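Local coordinates for endosialidase (Enterobacteria phage phi92, PDB 4HIZ), which cleaves sialic acid polymers internally, hydrolysing both alpha-2,8 and alpha-2,9 linkages as a trimeric phage endosialidase, at the interface of chains A and B. Coordinates in Å, arbitrary orientation; residue numbers count along the deposited sequence, not the author numbering. Chains: chain A/B, Endosialidase.

The interface of chains A and B. Residues chain A 497-501; chain B 184-185, 217, 219, 229, 261-265.
A loop of chain A, residues 497-501, lies across the strands 215-219 and 261-264 of chain B, with A:Ile499, at the middle of the segment, as its tightly packed part. The CG1 branch of A:Ile499 stands anti to its carbonyl carbon (chi1 -53°), and its tip CD1 reaches B:Ser219 CB at 3.5 Å and also meets B:His261 CB. The other branch, CG2, presses on the backbone of the second strand, 3.4 Å from B:Gly263 N, and touches the B:Tyr185 ring at its edge, in plane. At the tip of that ring the phenol OH shares a hydrogen bond with B:His261 ND1 (2.6 Å), in the ring plane, which would help hold the ring in place. Next along the loop, A:Gly500 N donates to B:Asn217 OD1 (3.1 Å, 157° at H), approaching from above the amide carbonyl plane. B:Asn217 ND2 in turn donates to B:Asn229 OD1, which helps fix the rotation of the amide. A:Trp497 meets B:Tyr184 with its benzo edge, A:Trp497 CH2 lying 3.6 Å from B:Tyr184 N.

The remaining contact is looser and watered. One water joins A:Ser498 O to B:Asn217 OD1; another links A:Asp501 O to B:Asn229 ND2. A:Asp501 touches the bent B:Arg265 chain through carbon, CB to CD 3.7 Å, while the carboxylate OD2 and guanidinium NH1 stay 6.6 Å apart, without a salt bridge. Within the trimeric assembly, this patch sets a loop of one subunit against strands 215-219 and 261-264 of its neighbour; both sides fall in the propeller family segment of the sequence, though the strands may form a small inserted domain.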
loop_
_atom_site.group_PDB
_atom_site.type_symbol
_atom_site.label_atom_id
_atom_site.label_comp_id
_atom_site.label_asym_id
_atom_site.label_seq_id
_atom_site.Cartn_x
_atom_site.Cartn_y
_atom_site.Cartn_z
ATOM N N TRP A 497 -16.928 -4.413 15.685
ATOM C CA TRP A 497 -17.013 -4.025 17.127
ATOM C C TRP A 497 -18.036 -2.897 17.380
ATOM O O TRP A 497 -17.822 -2.026 18.221
ATOM C CB TRP A 497 -15.603 -3.703 17.728
ATOM C CG TRP A 497 -14.743 -4.913 17.581
ATOM C CD1 TRP A 497 -13.638 -5.055 16.778
ATOM C CD2 TRP A 497 -15.000 -6.205 18.154
ATOM N NE1 TRP A 497 -13.179 -6.355 16.847
ATOM C CE2 TRP A 497 -13.995 -7.080 17.683
ATOM C CE3 TRP A 497 -15.976 -6.698 19.038
ATOM C CZ2 TRP A 497 -13.966 -8.423 18.015
ATOM C CZ3 TRP A 497 -15.947 -8.044 19.377
ATOM C CH2 TRP A 497 -14.943 -8.890 18.876
ATOM N N SER A 498 -19.125 -2.867 16.613
ATOM C CA SER A 498 -20.191 -1.918 16.929
ATOM C C SER A 498 -20.753 -2.255 18.308
ATOM O O SER A 498 -21.117 -1.347 19.071
ATOM C CB SER A 498 -21.299 -2.004 15.866
ATOM O OG SER A 498 -20.751 -1.637 14.588
ATOM N N ILE A 499 -20.817 -3.551 18.627
ATOM C CA ILE A 499 -21.048 -4.018 20.010
ATOM C C ILE A 499 -19.648 -4.355 20.522
ATOM O O ILE A 499 -19.021 -5.318 20.060
ATOM C CB ILE A 499 -21.941 -5.259 20.050
ATOM C CG1 ILE A 499 -23.241 -5.004 19.271
ATOM C CG2 ILE A 499 -22.237 -5.678 21.503
ATOM C CD1 ILE A 499 -24.109 -3.864 19.852
ATOM N N GLY A 500 -19.138 -3.516 21.402
ATOM C CA GLY A 500 -17.704 -3.528 21.692
ATOM C C GLY A 500 -17.254 -2.089 21.837
ATOM O O GLY A 500 -18.069 -1.248 22.285
ATOM N N ASP A 501 -15.994 -1.782 21.477
ATOM C CA ASP A 501 -15.497 -0.439 21.724
ATOM C C ASP A 501 -15.736 0.534 20.581
ATOM O O ASP A 501 -15.243 1.675 20.655
ATOM C CB ASP A 501 -13.986 -0.433 22.069
ATOM C CG ASP A 501 -13.105 -0.864 20.913
ATOM O OD1 ASP A 501 -13.595 -1.102 19.780
ATOM O OD2 ASP A 501 -11.877 -0.941 21.154
ATOM N N TYR B 184 -15.058 -10.716 21.949
ATOM C CA TYR B 184 -16.172 -11.586 21.569
ATOM C C TYR B 184 -17.507 -10.834 21.671
ATOM O O TYR B 184 -17.578 -9.779 22.295
ATOM C CB TYR B 184 -16.145 -12.907 22.371
ATOM C CG TYR B 184 -16.512 -12.851 23.854
ATOM C CD1 TYR B 184 -17.821 -12.571 24.255
ATOM C CD2 TYR B 184 -15.577 -13.159 24.842
ATOM C CE1 TYR B 184 -18.183 -12.586 25.623
ATOM C CE2 TYR B 184 -15.928 -13.164 26.193
ATOM C CZ TYR B 184 -17.223 -12.867 26.572
ATOM O OH TYR B 184 -17.559 -12.867 27.918
ATOM N N TYR B 185 -18.511 -11.435 21.045
ATOM C CA TYR B 185 -19.879 -10.902 20.964
ATOM C C TYR B 185 -20.855 -11.963 21.451
ATOM O O TYR B 185 -20.692 -13.158 21.162
ATOM C CB TYR B 185 -20.168 -10.566 19.487
ATOM C CG TYR B 185 -21.617 -10.331 19.219
ATOM C CD1 TYR B 185 -22.237 -9.190 19.706
ATOM C CD2 TYR B 185 -22.373 -11.246 18.490
ATOM C CE1 TYR B 185 -23.609 -8.953 19.475
ATOM C CE2 TYR B 185 -23.749 -11.021 18.262
ATOM C CZ TYR B 185 -24.344 -9.873 18.756
ATOM O OH TYR B 185 -25.702 -9.633 18.538
ATOM N N ASN B 217 -19.205 -3.904 26.904
ATOM C CA ASN B 217 -20.145 -2.991 26.262
ATOM C C ASN B 217 -21.490 -3.650 26.110
ATOM O O ASN B 217 -21.582 -4.836 25.771
ATOM C CB ASN B 217 -19.591 -2.590 24.871
ATOM C CG ASN B 217 -20.561 -1.717 24.066
ATOM O OD1 ASN B 217 -21.333 -2.214 23.237
ATOM N ND2 ASN B 217 -20.499 -0.418 24.286
ATOM N N SER B 219 -25.642 -3.238 24.633
ATOM C CA SER B 219 -26.630 -2.504 23.824
ATOM C C SER B 219 -27.994 -3.170 23.964
ATOM O O SER B 219 -28.097 -4.402 23.997
ATOM C CB SER B 219 -26.184 -2.455 22.334
ATOM O OG SER B 219 -27.024 -1.576 21.587
ATOM N N ASN B 229 -20.428 1.567 27.276
ATOM C CA ASN B 229 -19.170 1.057 27.847
ATOM C C ASN B 229 -19.223 1.000 29.377
ATOM O O ASN B 229 -19.555 2.000 30.029
ATOM C CB ASN B 229 -18.011 1.963 27.434
ATOM C CG ASN B 229 -17.609 1.781 25.978
ATOM O OD1 ASN B 229 -18.063 0.870 25.297
ATOM N ND2 ASN B 229 -16.725 2.633 25.511
ATOM N N HIS B 261 -27.508 -7.261 23.478
ATOM C CA HIS B 261 -26.186 -7.422 22.828
ATOM C C HIS B 261 -25.066 -7.126 23.820
ATOM O O HIS B 261 -25.133 -6.155 24.580
ATOM C CB HIS B 261 -26.033 -6.465 21.636
ATOM C CG HIS B 261 -27.058 -6.662 20.572
ATOM N ND1 HIS B 261 -27.081 -7.774 19.757
ATOM C CD2 HIS B 261 -28.114 -5.898 20.203
ATOM C CE1 HIS B 261 -28.095 -7.673 18.913
ATOM N NE2 HIS B 261 -28.739 -6.550 19.171
ATOM N N PHE B 262 -24.024 -7.944 23.789
ATOM C CA PHE B 262 -22.886 -7.785 24.681
ATOM C C PHE B 262 -21.609 -7.946 23.881
ATOM O O PHE B 262 -21.526 -8.816 23.037
ATOM C CB PHE B 262 -22.893 -8.921 25.694
ATOM C CG PHE B 262 -21.721 -8.882 26.641
ATOM C CD1 PHE B 262 -21.735 -8.026 27.744
ATOM C CD2 PHE B 262 -20.591 -9.676 26.415
ATOM C CE1 PHE B 262 -20.639 -7.961 28.599
ATOM C CE2 PHE B 262 -19.496 -9.610 27.277
ATOM C CZ PHE B 262 -19.541 -8.771 28.388
ATOM N N GLY B 263 -20.620 -7.122 24.171
ATOM C CA GLY B 263 -19.298 -7.310 23.563
ATOM C C GLY B 263 -18.240 -7.034 24.608
ATOM O O GLY B 263 -18.385 -6.150 25.466
ATOM N N THR B 264 -17.148 -7.793 24.556
ATOM C CA THR B 264 -16.014 -7.389 25.351
ATOM C C THR B 264 -15.290 -6.247 24.658
ATOM O O THR B 264 -15.490 -6.003 23.446
ATOM C CB THR B 264 -15.025 -8.538 25.512
ATOM O OG1 THR B 264 -14.590 -8.977 24.217
ATOM C CG2 THR B 264 -15.655 -9.709 26.211
ATOM N N ARG B 265 -14.446 -5.554 25.399
ATOM C CA ARG B 265 -13.568 -4.566 24.793
ATOM C C ARG B 265 -12.126 -4.984 25.074
ATOM O O ARG B 265 -11.497 -4.511 26.031
ATOM C CB ARG B 265 -13.879 -3.167 25.363
ATOM C CG ARG B 265 -15.291 -2.647 24.962
ATOM C CD ARG B 265 -15.453 -1.204 25.393
ATOM N NE ARG B 265 -15.714 -1.047 26.835
ATOM C CZ ARG B 265 -15.117 -0.163 27.637
ATOM N NH1 ARG B 265 -14.147 0.632 27.188
ATOM N NH2 ARG B 265 -15.503 -0.065 28.914
HETATM O O HOH W 1 -22.698 -0.798 21.465
HETATM O O HOH W 2 -15.210 3.059 22.992
#